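Side-chain contacts in endo-b-1,4-glucanase (Nasutitermes takasagoensis, PDB 1KS8), which probably hydrolyses internal beta-1,4-glucosidic linkages in cellulose, lichenin and cereal beta-glucans, as a family 9 glycoside hydrolase: residues Ser364-Pro367 against Ala368-Cys372; Phe58-Gly62 against Phe63-Tyr67; Thr356-His360 against Arg361-Cys365; Ser258-Gln261 against Val262-Lys266. One frame throughout, in Å; residues are numbered along the deposited sequence.

Interaction 1: Ser364-Pro367 against Ala368-Cys372; sequences SCPP and APATC
Pro367 O receives the amide of Ala370, with N and O 3.3 Å apart and an N-H...O angle of 136°. The donor lies in the carbonyl plane, on a lone pair, although the bond is bent at the hydrogen. It closes a type VI beta turn, Pro367 to Ala370, with the cis peptide before Pro369. At the base of the same loop, Cys365 SG and Cys372 SG are joined at 2.0 Å with a chi3 of -81°. The two half-cystines reach the bridge differently: the sulfur of Cys365 stands beside its own backbone N, whereas that of Cys372 is anti to its N. Between turn and disulfide, the Pro366 ring lies against both: its CG meets Ala370 CB at 3.9 Å, and its CD lies 4.1 Å from Cys372 SG. Arg129 NH1 bonds to the carbonyl oxygens of both Pro366 and Ala370, linking the two limbs, and Tyr384 packs on Pro366 and Pro367. A covalent base, a cis-proline turn and a proline between them characterise this as a disulfide-closed surface loop, joining helices 361-364 and 374-377.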
ATOM      1  N   SER A 364      17.316 -10.339  -5.896  1.00  7.62           N
ATOM      2  CA  SER A 364      18.154 -11.527  -5.730  1.00  8.10           C
ATOM      3  C   SER A 364      19.078 -11.758  -6.920  1.00  8.86           C
ATOM      4  O   SER A 364      20.101 -12.435  -6.809  1.00  9.07           O
ATOM      5  CB  SER A 364      17.280 -12.770  -5.555  1.00  7.73           C
ATOM      6  OG  SER A 364      16.739 -13.195  -6.801  1.00  7.81           O
ATOM      7  N   CYS A 365      18.721 -11.182  -8.056  1.00  8.45           N
ATOM      8  CA  CYS A 365      19.474 -11.387  -9.280  1.00  8.95           C
ATOM      9  C   CYS A 365      20.756 -10.613  -9.502  1.00 10.41           C
ATOM     10  O   CYS A 365      20.851  -9.434  -9.180  1.00 10.56           O
ATOM     11  CB  CYS A 365      18.573 -11.113 -10.474  1.00  9.04           C
ATOM     12  SG  CYS A 365      17.163 -12.235 -10.658  1.00  9.45           S
ATOM     13  N   PRO A 366      21.769 -11.283 -10.069  1.00 10.96           N
ATOM     14  CA  PRO A 366      23.037 -10.610 -10.347  1.00 11.83           C
ATOM     15  C   PRO A 366      22.743  -9.835 -11.632  1.00 11.17           C
ATOM     16  O   PRO A 366      21.686 -10.023 -12.240  1.00 11.28           O
ATOM     17  CB  PRO A 366      23.995 -11.774 -10.574  1.00 11.71           C
ATOM     18  CG  PRO A 366      23.109 -12.798 -11.227  1.00 12.75           C
ATOM     19  CD  PRO A 366      21.857 -12.724 -10.373  1.00 11.30           C
ATOM     20  N   PRO A 367      23.651  -8.954 -12.062  1.00 12.60           N
ATOM     21  CA  PRO A 367      23.334  -8.235 -13.298  1.00 12.80           C
ATOM     22  C   PRO A 367      23.486  -9.117 -14.529  1.00 11.78           C
ATOM     23  O   PRO A 367      24.250 -10.088 -14.520  1.00 12.11           O
ATOM     24  CB  PRO A 367      24.328  -7.079 -13.285  1.00 15.52           C
ATOM     25  CG  PRO A 367      25.521  -7.682 -12.607  1.00 18.07           C
ATOM     26  CD  PRO A 367      24.909  -8.469 -11.469  1.00 14.52           C
ATOM     27  N   ALA A 368      22.739  -8.793 -15.578  1.00 12.61           N
ATOM     28  CA  ALA A 368      22.837  -9.537 -16.823  1.00 11.65           C
ATOM     29  C   ALA A 368      24.273  -9.300 -17.292  1.00 12.16           C
ATOM     30  O   ALA A 368      24.893  -8.303 -16.915  1.00 13.81           O
ATOM     31  CB  ALA A 368      21.844  -8.986 -17.840  1.00 13.69           C
ATOM     32  N   PRO A 369      24.812 -10.181 -18.149  1.00 11.49           N
ATOM     33  CA  PRO A 369      24.224 -11.385 -18.742  1.00 10.78           C
ATOM     34  C   PRO A 369      24.246 -12.654 -17.893  1.00  9.48           C
ATOM     35  O   PRO A 369      23.879 -13.723 -18.379  1.00  9.79           O
ATOM     36  CB  PRO A 369      25.035 -11.549 -20.018  1.00 11.01           C
ATOM     37  CG  PRO A 369      26.400 -11.167 -19.556  1.00 13.64           C
ATOM     38  CD  PRO A 369      26.144  -9.919 -18.726  1.00 12.97           C
ATOM     39  N   ALA A 370      24.686 -12.561 -16.643  1.00 10.26           N
ATOM     40  CA  ALA A 370      24.704 -13.746 -15.795  1.00 10.77           C
ATOM     41  C   ALA A 370      23.273 -14.243 -15.650  1.00  9.90           C
ATOM     42  O   ALA A 370      22.335 -13.451 -15.558  1.00 11.04           O
ATOM     43  CB  ALA A 370      25.285 -13.418 -14.427  1.00 10.76           C
ATOM     44  N   THR A 371      23.098 -15.557 -15.636  1.00  9.77           N
ATOM     45  CA  THR A 371      21.763 -16.117 -15.509  1.00 10.20           C
ATOM     46  C   THR A 371      21.167 -15.907 -14.125  1.00 10.06           C
ATOM     47  O   THR A 371      21.875 -15.947 -13.118  1.00 10.76           O
ATOM     48  CB  THR A 371      21.759 -17.637 -15.765  1.00 12.44           C
ATOM     49  OG1 THR A 371      22.578 -18.287 -14.788  1.00 21.22           O
ATOM     50  CG2 THR A 371      22.286 -17.949 -17.135  1.00  7.70           C
ATOM     51  N   CYS A 372      19.863 -15.652 -14.094  1.00  8.88           N
ATOM     52  CA  CYS A 372      19.141 -15.543 -12.836  1.00  8.03           C
ATOM     53  C   CYS A 372      17.994 -16.521 -13.002  1.00  8.80           C
ATOM     54  O   CYS A 372      17.167 -16.374 -13.905  1.00  9.38           O
ATOM     55  CB  CYS A 372      18.569 -14.153 -12.576  1.00  8.22           C
ATOM     56  SG  CYS A 372      18.042 -14.053 -10.834  1.00  8.50           S
TER

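Interaction 2: Phe58-Gly62 against Phe63-Tyr67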
ATOM      1  N   PHE A  58       5.992 -10.600 -10.015  1.00  6.74           N
ATOM      2  CA  PHE A  58       5.805  -9.588 -11.047  1.00  6.38           C
ATOM      3  C   PHE A  58       4.365  -9.427 -11.504  1.00  6.93           C
ATOM      4  O   PHE A  58       4.094  -8.881 -12.576  1.00  7.20           O
ATOM      5  CB  PHE A  58       6.748  -9.873 -12.225  1.00  7.17           C
ATOM      6  CG  PHE A  58       8.199  -9.894 -11.826  1.00  7.29           C
ATOM      7  CD1 PHE A  58       8.987 -11.012 -12.067  1.00  8.68           C
ATOM      8  CD2 PHE A  58       8.758  -8.809 -11.149  1.00  7.29           C
ATOM      9  CE1 PHE A  58      10.316 -11.057 -11.634  1.00  8.68           C
ATOM     10  CE2 PHE A  58      10.083  -8.841 -10.712  1.00  6.61           C
ATOM     11  CZ  PHE A  58      10.862  -9.968 -10.955  1.00  6.92           C
ATOM     12  N   VAL A  59       3.436  -9.894 -10.680  1.00  6.68           N
ATOM     13  CA  VAL A  59       2.027  -9.730 -10.993  1.00  6.47           C
ATOM     14  C   VAL A  59       1.633  -8.331 -10.536  1.00  6.43           C
ATOM     15  O   VAL A  59       2.147  -7.820  -9.536  1.00  7.09           O
ATOM     16  CB  VAL A  59       1.132 -10.732 -10.222  1.00  6.45           C
ATOM     17  CG1 VAL A  59      -0.335 -10.460 -10.524  1.00  7.21           C
ATOM     18  CG2 VAL A  59       1.484 -12.154 -10.598  1.00  7.72           C
ATOM     19  N   LYS A  60       0.738  -7.705 -11.286  1.00  6.38           N
ATOM     20  CA  LYS A  60       0.229  -6.397 -10.921  1.00  6.21           C
ATOM     21  C   LYS A  60      -1.182  -6.664 -10.379  1.00  6.61           C
ATOM     22  O   LYS A  60      -2.136  -6.850 -11.137  1.00  6.50           O
ATOM     23  CB  LYS A  60       0.237  -5.471 -12.146  1.00  5.54           C
ATOM     24  CG  LYS A  60       1.649  -4.949 -12.432  1.00  7.66           C
ATOM     25  CD  LYS A  60       1.971  -4.756 -13.910  1.00  8.79           C
ATOM     26  CE  LYS A  60       1.123  -3.690 -14.572  1.00  8.33           C
ATOM     27  NZ  LYS A  60       1.717  -3.301 -15.891  1.00  8.49           N
ATOM     28  N   PHE A  61      -1.281  -6.752  -9.052  1.00  6.62           N
ATOM     29  CA  PHE A  61      -2.549  -7.006  -8.359  1.00  5.54           C
ATOM     30  C   PHE A  61      -3.174  -5.652  -8.034  1.00  7.04           C
ATOM     31  O   PHE A  61      -2.711  -4.937  -7.141  1.00  7.46           O
ATOM     32  CB  PHE A  61      -2.300  -7.802  -7.068  1.00  6.48           C
ATOM     33  CG  PHE A  61      -2.079  -9.282  -7.287  1.00  6.99           C
ATOM     34  CD1 PHE A  61      -3.108 -10.088  -7.768  1.00  6.04           C
ATOM     35  CD2 PHE A  61      -0.854  -9.879  -6.972  1.00  6.32           C
ATOM     36  CE1 PHE A  61      -2.930 -11.461  -7.931  1.00  7.46           C
ATOM     37  CE2 PHE A  61      -0.668 -11.262  -7.133  1.00  7.65           C
ATOM     38  CZ  PHE A  61      -1.712 -12.049  -7.613  1.00  7.59           C
ATOM     39  N   GLY A  62      -4.240  -5.320  -8.752  1.00  6.90           N
ATOM     40  CA  GLY A  62      -4.887  -4.030  -8.585  1.00  6.47           C
ATOM     41  C   GLY A  62      -5.454  -3.618  -7.240  1.00  5.42           C
ATOM     42  O   GLY A  62      -5.440  -2.435  -6.907  1.00  6.98           O
ATOM     43  N   PHE A  63      -5.954  -4.568  -6.463  1.00  7.12           N
ATOM     44  CA  PHE A  63      -6.544  -4.226  -5.178  1.00  7.15           C
ATOM     45  C   PHE A  63      -5.467  -3.708  -4.217  1.00  7.27           C
ATOM     46  O   PHE A  63      -5.551  -2.576  -3.741  1.00  7.44           O
ATOM     47  CB  PHE A  63      -7.290  -5.446  -4.617  1.00  8.27           C
ATOM     48  CG  PHE A  63      -8.241  -5.127  -3.492  1.00 10.09           C
ATOM     49  CD1 PHE A  63      -8.832  -3.871  -3.381  1.00 10.30           C
ATOM     50  CD2 PHE A  63      -8.575  -6.105  -2.561  1.00 11.05           C
ATOM     51  CE1 PHE A  63      -9.743  -3.595  -2.357  1.00 13.04           C
ATOM     52  CE2 PHE A  63      -9.484  -5.840  -1.537  1.00 10.92           C
ATOM     53  CZ  PHE A  63     -10.068  -4.583  -1.437  1.00 11.31           C
ATOM     54  N   PRO A  64      -4.435  -4.518  -3.924  1.00  7.09           N
ATOM     55  CA  PRO A  64      -3.429  -3.973  -3.011  1.00  7.30           C
ATOM     56  C   PRO A  64      -2.667  -2.791  -3.614  1.00  7.13           C
ATOM     57  O   PRO A  64      -2.164  -1.949  -2.880  1.00  7.39           O
ATOM     58  CB  PRO A  64      -2.527  -5.177  -2.719  1.00  7.01           C
ATOM     59  CG  PRO A  64      -2.683  -6.036  -3.938  1.00  7.83           C
ATOM     60  CD  PRO A  64      -4.166  -5.938  -4.211  1.00  7.32           C
ATOM     61  N   MET A  65      -2.585  -2.711  -4.942  1.00  7.06           N
ATOM     62  CA  MET A  65      -1.869  -1.589  -5.551  1.00  7.15           C
ATOM     63  C   MET A  65      -2.636  -0.292  -5.314  1.00  7.15           C
ATOM     64  O   MET A  65      -2.040   0.743  -5.029  1.00  7.34           O
ATOM     65  CB  MET A  65      -1.676  -1.787  -7.057  1.00  7.50           C
ATOM     66  CG  MET A  65      -0.512  -0.958  -7.602  1.00  7.58           C
ATOM     67  SD  MET A  65      -0.477  -0.750  -9.393  1.00  7.89           S
ATOM     68  CE  MET A  65      -0.509  -2.467  -9.944  1.00  8.74           C
ATOM     69  N   ALA A  66      -3.959  -0.351  -5.436  1.00  6.04           N
ATOM     70  CA  ALA A  66      -4.792   0.826  -5.222  1.00  6.89           C
ATOM     71  C   ALA A  66      -4.727   1.240  -3.754  1.00  6.57           C
ATOM     72  O   ALA A  66      -4.599   2.425  -3.441  1.00  7.74           O
ATOM     73  CB  ALA A  66      -6.234   0.532  -5.631  1.00  7.18           C
ATOM     74  N   TYR A  67      -4.818   0.258  -2.862  1.00  7.55           N
ATOM     75  CA  TYR A  67      -4.742   0.516  -1.429  1.00  7.01           C
ATOM     76  C   TYR A  67      -3.426   1.228  -1.117  1.00  7.94           C
ATOM     77  O   TYR A  67      -3.390   2.210  -0.372  1.00  7.49           O
ATOM     78  CB  TYR A  67      -4.800  -0.802  -0.652  1.00  8.20           C
ATOM     79  CG  TYR A  67      -4.287  -0.687   0.766  1.00  7.45           C
ATOM     80  CD1 TYR A  67      -5.091  -0.170   1.785  1.00  8.05           C
ATOM     81  CD2 TYR A  67      -2.976  -1.036   1.076  1.00  6.99           C
ATOM     82  CE1 TYR A  67      -4.593   0.001   3.078  1.00  8.89           C
ATOM     83  CE2 TYR A  67      -2.470  -0.868   2.359  1.00  7.86           C
ATOM     84  CZ  TYR A  67      -3.279  -0.349   3.353  1.00  7.68           C
ATOM     85  OH  TYR A  67      -2.765  -0.163   4.615  1.00  9.94           O
TER
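The backbone passes from the short strand 60-61 into helix 62-78 without a linker, and two hydrogen bonds mark the change. Phe61, at the N-cap position, accepts from Met65 N at 3.1 Å through its carbonyl oxygen, the donor lying in the carbonyl plane with a C=O...N angle of 159°. One residue on, Gly62 O takes Ala66 N at 2.9 Å, this time with the donor tilted 35° from the plane. The strand side is held by backbone bonds of Lys60 to Val117 and of Gly62 to Gly115, so the edge strand of the small antiparallel sheet runs directly into one of the helices of the (alpha/alpha)6 fold. Over the first turn, Pro64 leans back on the cap residue: its CG is 3.6 Å from Phe61 CB and 3.4 Å from Phe61 O. The Phe61 ring itself leads away from the helix, and Val59 CG1 sits 3.4 Å above its plane, over the centre. Met65 and Lys60 lie side by side and point the same way. A bend at chi3 (-55°) in the otherwise extended methionine turns its methyl back, bringing CE to 3.8 Å from Lys60 CB. Beyond that point the lysine chain bends at chi2 and chi3 and carries NZ to a salt bridge with Asp40, with the carbonyls of Leu48 and Gly50 as further acceptors. Tyr102 of helix 89-106 touches both Lys60 and Met65, while Ala66 touches Phe103 of that helix as well as Glu154 and Thr155 of helix 149-165.

Interaction 3: Thr356-His360 against Arg361-Cys365. With SO4 (sulfate ion), chain B.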
ATOM      1  N   THR A 356      18.781  -9.717   4.763  1.00  8.39           N
ATOM      2  CA  THR A 356      19.536  -9.566   3.525  1.00  8.34           C
ATOM      3  C   THR A 356      19.039 -10.529   2.455  1.00  7.81           C
ATOM      4  O   THR A 356      19.515 -10.507   1.321  1.00  8.71           O
ATOM      5  CB  THR A 356      21.046  -9.810   3.734  1.00  9.59           C
ATOM      6  OG1 THR A 356      21.271 -11.180   4.089  1.00 10.69           O
ATOM      7  CG2 THR A 356      21.578  -8.906   4.833  1.00 11.59           C
ATOM      8  N   ARG A 357      18.069 -11.364   2.815  1.00  7.56           N
ATOM      9  CA  ARG A 357      17.525 -12.335   1.874  1.00  7.28           C
ATOM     10  C   ARG A 357      16.007 -12.220   1.714  1.00  7.83           C
ATOM     11  O   ARG A 357      15.277 -13.205   1.860  1.00  7.56           O
ATOM     12  CB  ARG A 357      17.899 -13.753   2.322  1.00  9.63           C
ATOM     13  CG  ARG A 357      19.401 -13.966   2.468  1.00 10.73           C
ATOM     14  CD  ARG A 357      19.718 -15.352   3.007  1.00 14.19           C
ATOM     15  NE  ARG A 357      21.156 -15.615   3.074  1.00 17.11           N
ATOM     16  CZ  ARG A 357      21.990 -15.045   3.937  1.00 18.20           C
ATOM     17  NH1 ARG A 357      21.542 -14.167   4.825  1.00 20.28           N
ATOM     18  NH2 ARG A 357      23.280 -15.355   3.912  1.00 19.16           N
ATOM     19  N   PRO A 358      15.507 -11.012   1.414  1.00  6.24           N
ATOM     20  CA  PRO A 358      14.055 -10.894   1.252  1.00  6.82           C
ATOM     21  C   PRO A 358      13.560 -11.801   0.127  1.00  7.40           C
ATOM     22  O   PRO A 358      14.280 -12.052  -0.842  1.00  7.70           O
ATOM     23  CB  PRO A 358      13.855  -9.406   0.946  1.00  7.15           C
ATOM     24  CG  PRO A 358      15.146  -9.009   0.291  1.00  8.62           C
ATOM     25  CD  PRO A 358      16.174  -9.727   1.137  1.00  7.13           C
ATOM     26  N   HIS A 359      12.339 -12.303   0.280  1.00  7.77           N
ATOM     27  CA  HIS A 359      11.704 -13.176  -0.710  1.00  7.52           C
ATOM     28  C   HIS A 359      11.341 -12.247  -1.863  1.00  8.47           C
ATOM     29  O   HIS A 359      10.186 -11.847  -2.026  1.00  9.00           O
ATOM     30  CB  HIS A 359      10.449 -13.788  -0.093  1.00  8.49           C
ATOM     31  CG  HIS A 359       9.811 -14.844  -0.935  1.00  9.28           C
ATOM     32  ND1 HIS A 359      10.304 -16.128  -1.016  1.00  9.73           N
ATOM     33  CD2 HIS A 359       8.720 -14.806  -1.736  1.00 12.11           C
ATOM     34  CE1 HIS A 359       9.543 -16.837  -1.831  1.00 11.04           C
ATOM     35  NE2 HIS A 359       8.576 -16.058  -2.281  1.00 12.56           N
ATOM     36  N   HIS A 360      12.333 -11.941  -2.687  1.00  7.70           N
ATOM     37  CA  HIS A 360      12.157 -10.961  -3.746  1.00  6.34           C
ATOM     38  C   HIS A 360      13.052 -11.290  -4.936  1.00  6.66           C
ATOM     39  O   HIS A 360      14.279 -11.324  -4.822  1.00  7.19           O
ATOM     40  CB  HIS A 360      12.514  -9.614  -3.115  1.00  7.11           C
ATOM     41  CG  HIS A 360      12.211  -8.424  -3.963  1.00  6.67           C
ATOM     42  ND1 HIS A 360      13.141  -7.860  -4.810  1.00  7.70           N
ATOM     43  CD2 HIS A 360      11.108  -7.644  -4.039  1.00  7.14           C
ATOM     44  CE1 HIS A 360      12.625  -6.779  -5.366  1.00  7.54           C
ATOM     45  NE2 HIS A 360      11.392  -6.625  -4.916  1.00  7.05           N
ATOM     46  N   ARG A 361      12.423 -11.516  -6.083  1.00  6.59           N
ATOM     47  CA  ARG A 361      13.140 -11.889  -7.291  1.00  6.59           C
ATOM     48  C   ARG A 361      14.139 -10.897  -7.869  1.00  6.51           C
ATOM     49  O   ARG A 361      15.321 -11.214  -7.997  1.00  7.55           O
ATOM     50  CB  ARG A 361      12.137 -12.276  -8.375  1.00  7.38           C
ATOM     51  CG  ARG A 361      11.378 -13.553  -8.058  1.00  6.99           C
ATOM     52  CD  ARG A 361      10.214 -13.753  -9.010  1.00  8.30           C
ATOM     53  NE  ARG A 361       9.503 -15.008  -8.764  1.00  8.56           N
ATOM     54  CZ  ARG A 361       8.703 -15.237  -7.727  1.00  9.37           C
ATOM     55  NH1 ARG A 361       8.495 -14.297  -6.815  1.00  8.25           N
ATOM     56  NH2 ARG A 361       8.094 -16.412  -7.612  1.00  9.49           N
ATOM     57  N   SER A 362      13.687  -9.696  -8.213  1.00  7.43           N
ATOM     58  CA  SER A 362      14.599  -8.749  -8.841  1.00  7.35           C
ATOM     59  C   SER A 362      15.843  -8.410  -8.033  1.00  7.19           C
ATOM     60  O   SER A 362      16.931  -8.303  -8.599  1.00  8.64           O
ATOM     61  CB  SER A 362      13.861  -7.468  -9.258  1.00  8.68           C
ATOM     62  OG  SER A 362      13.420  -6.714  -8.149  1.00  7.47           O
ATOM     63  N   SER A 363      15.710  -8.258  -6.721  1.00  7.11           N
ATOM     64  CA  SER A 363      16.881  -7.935  -5.911  1.00  6.92           C
ATOM     65  C   SER A 363      17.826  -9.124  -5.730  1.00  7.41           C
ATOM     66  O   SER A 363      19.005  -8.944  -5.446  1.00  8.00           O
ATOM     67  CB  SER A 363      16.462  -7.392  -4.537  1.00  8.02           C
ATOM     68  OG  SER A 363      15.756  -8.357  -3.779  1.00  8.21           O
ATOM     69  N   SER A 364      17.316 -10.339  -5.896  1.00  7.62           N
ATOM     70  CA  SER A 364      18.154 -11.527  -5.730  1.00  8.10           C
ATOM     71  C   SER A 364      19.078 -11.758  -6.920  1.00  8.86           C
ATOM     72  O   SER A 364      20.101 -12.435  -6.809  1.00  9.07           O
ATOM     73  CB  SER A 364      17.280 -12.770  -5.555  1.00  7.73           C
ATOM     74  OG  SER A 364      16.739 -13.195  -6.801  1.00  7.81           O
ATOM     75  N   CYS A 365      18.721 -11.182  -8.056  1.00  8.45           N
ATOM     76  CA  CYS A 365      19.474 -11.387  -9.280  1.00  8.95           C
ATOM     77  C   CYS A 365      20.756 -10.613  -9.502  1.00 10.41           C
ATOM     78  O   CYS A 365      20.851  -9.434  -9.180  1.00 10.56           O
ATOM     79  CB  CYS A 365      18.573 -11.113 -10.474  1.00  9.04           C
ATOM     80  SG  CYS A 365      17.163 -12.235 -10.658  1.00  9.45           S
TER
HETATM   81  S   SO4 B 450       5.764 -15.588  -4.563  1.00 16.40           S
HETATM   82  O1  SO4 B 450       6.191 -16.385  -3.225  1.00 19.57           O
HETATM   83  O2  SO4 B 450       6.040 -16.507  -5.647  1.00 18.50           O
HETATM   84  O3  SO4 B 450       4.501 -15.240  -4.489  1.00 19.13           O
HETATM   85  O4  SO4 B 450       6.702 -14.496  -4.616  1.00 17.02           O
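His359 and Arg361 hold one sulfate ion between them. His359 NE2 donates to sulfate O1 at 2.6 Å, and the guanidinium meets the ion edge-on, giving NH1 to O4 at 2.8 Å with a nearly straight 170° N-H...O angle and NH2 to O2 at 2.8 Å. The sulfur lies in the plane of both flat groups, so imidazole and guanidinium each present an edge to the anion. In the next shell, His359 ND1 bonds to Arg405 O, which fixes the rotation of that ring, while Arg361 NE and NH1 are held by the carbonyls of Phe126 and Gly56. Between the two sulfate-binding residues, His360 turns the chain into the short, weakly bonded helix 361-364. With CG anti to its backbone N (chi1 -171°), its ring reaches forward to the first turn, where ND1 accepts from Ser363 N at 3.2 Å as a side-chain N-cap and is also hydrogen-bonded to Ser363 OG at 2.9 Å. Its far nitrogen, NE2, is bonded to Gln19 OE1. Ser364 OG donates to Arg361 O at 2.7 Å, on a carbonyl lone pair. The predicted active-site residues are close: the side chain of His359 is about 4 Å from that of Glu412, and Arg357 pairs with Asp403. A sulfate, probably from the crystallisation liquor, held by three N-H donors is consistent with a spot suited to an anion beside the predicted catalytic centre.

Interaction 4: Ser258-Gln261 against Val262-Lys266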
ATOM      1  N   SER A 258     -11.137   1.303  10.363  1.00 15.31           N
ATOM      2  CA  SER A 258     -10.514   2.359  11.155  1.00 13.87           C
ATOM      3  C   SER A 258     -10.085   3.534  10.285  1.00 12.54           C
ATOM      4  O   SER A 258     -10.099   4.682  10.728  1.00 13.28           O
ATOM      5  CB  SER A 258      -9.309   1.815  11.923  1.00 15.26           C
ATOM      6  OG  SER A 258      -9.723   0.924  12.944  1.00 16.49           O
ATOM      7  N   GLY A 259      -9.693   3.244   9.048  1.00 11.79           N
ATOM      8  CA  GLY A 259      -9.297   4.306   8.142  1.00 11.87           C
ATOM      9  C   GLY A 259     -10.519   5.144   7.823  1.00 10.90           C
ATOM     10  O   GLY A 259     -10.469   6.372   7.856  1.00 10.70           O
ATOM     11  N   VAL A 260     -11.625   4.471   7.521  1.00 10.77           N
ATOM     12  CA  VAL A 260     -12.880   5.145   7.204  1.00 11.06           C
ATOM     13  C   VAL A 260     -13.323   6.016   8.374  1.00 10.24           C
ATOM     14  O   VAL A 260     -13.706   7.172   8.199  1.00 10.29           O
ATOM     15  CB  VAL A 260     -14.001   4.122   6.904  1.00 10.54           C
ATOM     16  CG1 VAL A 260     -15.354   4.819   6.860  1.00 13.81           C
ATOM     17  CG2 VAL A 260     -13.727   3.429   5.580  1.00 12.83           C
ATOM     18  N   GLN A 261     -13.256   5.449   9.571  1.00 10.58           N
ATOM     19  CA  GLN A 261     -13.662   6.154  10.776  1.00 11.91           C
ATOM     20  C   GLN A 261     -12.816   7.379  11.114  1.00 10.94           C
ATOM     21  O   GLN A 261     -13.355   8.438  11.435  1.00 11.61           O
ATOM     22  CB  GLN A 261     -13.683   5.172  11.947  1.00 13.11           C
ATOM     23  CG  GLN A 261     -14.820   4.165  11.831  1.00 14.39           C
ATOM     24  CD  GLN A 261     -14.629   2.934  12.692  1.00 16.14           C
ATOM     25  OE1 GLN A 261     -15.551   2.131  12.854  1.00 20.57           O
ATOM     26  NE2 GLN A 261     -13.432   2.768  13.239  1.00 14.25           N
ATOM     27  N   VAL A 262     -11.495   7.257  11.038  1.00 11.29           N
ATOM     28  CA  VAL A 262     -10.659   8.404  11.356  1.00 11.80           C
ATOM     29  C   VAL A 262     -10.775   9.459  10.255  1.00 12.21           C
ATOM     30  O   VAL A 262     -10.645  10.655  10.515  1.00 13.70           O
ATOM     31  CB  VAL A 262      -9.176   7.982  11.578  1.00 12.80           C
ATOM     32  CG1 VAL A 262      -8.491   7.698  10.254  1.00 13.93           C
ATOM     33  CG2 VAL A 262      -8.443   9.060  12.360  1.00 14.52           C
ATOM     34  N   LEU A 263     -11.051   9.016   9.031  1.00 12.08           N
ATOM     35  CA  LEU A 263     -11.206   9.933   7.904  1.00 12.64           C
ATOM     36  C   LEU A 263     -12.513  10.713   8.079  1.00 12.60           C
ATOM     37  O   LEU A 263     -12.528  11.941   7.993  1.00 14.22           O
ATOM     38  CB  LEU A 263     -11.252   9.155   6.583  1.00 14.68           C
ATOM     39  CG  LEU A 263     -10.678   9.788   5.308  1.00 19.41           C
ATOM     40  CD1 LEU A 263     -11.337   9.128   4.101  1.00 15.53           C
ATOM     41  CD2 LEU A 263     -10.911  11.286   5.273  1.00 19.07           C
ATOM     42  N   LEU A 264     -13.609   9.997   8.318  1.00 12.57           N
ATOM     43  CA  LEU A 264     -14.900  10.650   8.508  1.00 11.70           C
ATOM     44  C   LEU A 264     -14.903  11.545   9.744  1.00 12.57           C
ATOM     45  O   LEU A 264     -15.590  12.564   9.772  1.00 13.51           O
ATOM     46  CB  LEU A 264     -16.025   9.611   8.604  1.00 12.47           C
ATOM     47  CG  LEU A 264     -16.449   8.996   7.265  1.00 11.54           C
ATOM     48  CD1 LEU A 264     -17.474   7.904   7.499  1.00 13.30           C
ATOM     49  CD2 LEU A 264     -17.021  10.080   6.359  1.00 13.28           C
ATOM     50  N   ALA A 265     -14.134  11.172  10.762  1.00 12.82           N
ATOM     51  CA  ALA A 265     -14.063  11.985  11.970  1.00 12.79           C
ATOM     52  C   ALA A 265     -13.490  13.351  11.598  1.00 13.79           C
ATOM     53  O   ALA A 265     -13.958  14.384  12.075  1.00 14.69           O
ATOM     54  CB  ALA A 265     -13.178  11.309  13.014  1.00 11.90           C
ATOM     55  N   LYS A 266     -12.481  13.352  10.733  1.00 13.44           N
ATOM     56  CA  LYS A 266     -11.853  14.597  10.307  1.00 14.35           C
ATOM     57  C   LYS A 266     -12.752  15.413   9.384  1.00 15.76           C
ATOM     58  O   LYS A 266     -12.831  16.636   9.502  1.00 16.74           O
ATOM     59  CB  LYS A 266     -10.531  14.306   9.592  1.00 15.26           C
ATOM     60  CG  LYS A 266      -9.776  15.554   9.156  1.00 17.76           C
ATOM     61  CD  LYS A 266      -8.448  15.199   8.505  1.00 18.71           C
ATOM     62  CE  LYS A 266      -7.610  16.440   8.238  1.00 21.50           C
ATOM     63  NZ  LYS A 266      -8.303  17.405   7.343  1.00 25.52           N
TER
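Four successive i to i+4 backbone bonds, from Val262 N to Ser258 O through Ala265 N to Gln261 O, make residues 258-266 a regular piece of alpha-helix 257-268. It belongs to the (alpha/alpha)6 fold of family 9. The straightest of the four joins Leu264 N to Val260 O at 2.8 Å with an N-H...O angle of 168°, and the same pair supplies the side-chain contact. Val260 and Leu264, one turn apart, lie side by side and point the same way, Val260 CG1 meeting Leu264 CD1 at 3.8 Å. The valine places CG1 anti to its backbone N (chi1 168°), which puts that methyl on the side nearer the leucine. Beyond this strip Val260 packs on Val216 and Trp217 of helix 212-226, and Leu264 on Tyr273 of helix 271-286. Val260 also comes near the calcium site seen in another structure of the protein, about 5 Å from the side chain of Asp213. Val262 turns to another side, toward Leu320 and Glu316. Its CG1 stands between the backbone N and the carbonyl carbon (chi1 76°), tucked over the preceding turn at 3.4 Å from Gly259 O and 3.5 Å from Ser258 O.

Interactions 2, 3 and 4 are buried, whereas interaction 1 is only partly buried, most of its residues exposed, its centre 28 Å from that of the chain. Interactions 1 and 3 share Ser364 and Cys365, so the short helix capped in the latter leads straight into the disulfide loop of the former. Interactions 2 and 3, distant in sequence, touch where Phe58 CZ packs on Arg361 CB at 3.7 Å. Interaction 4 stands apart, with its centre 46 Å from that of interaction 1 and on the opposite side of the chain's centre. Chemistry follows place: covalent closure outside, charged and polar groups near the predicted active site, and main-chain bonds with apolar contacts in the helices of interactions 2 and 4.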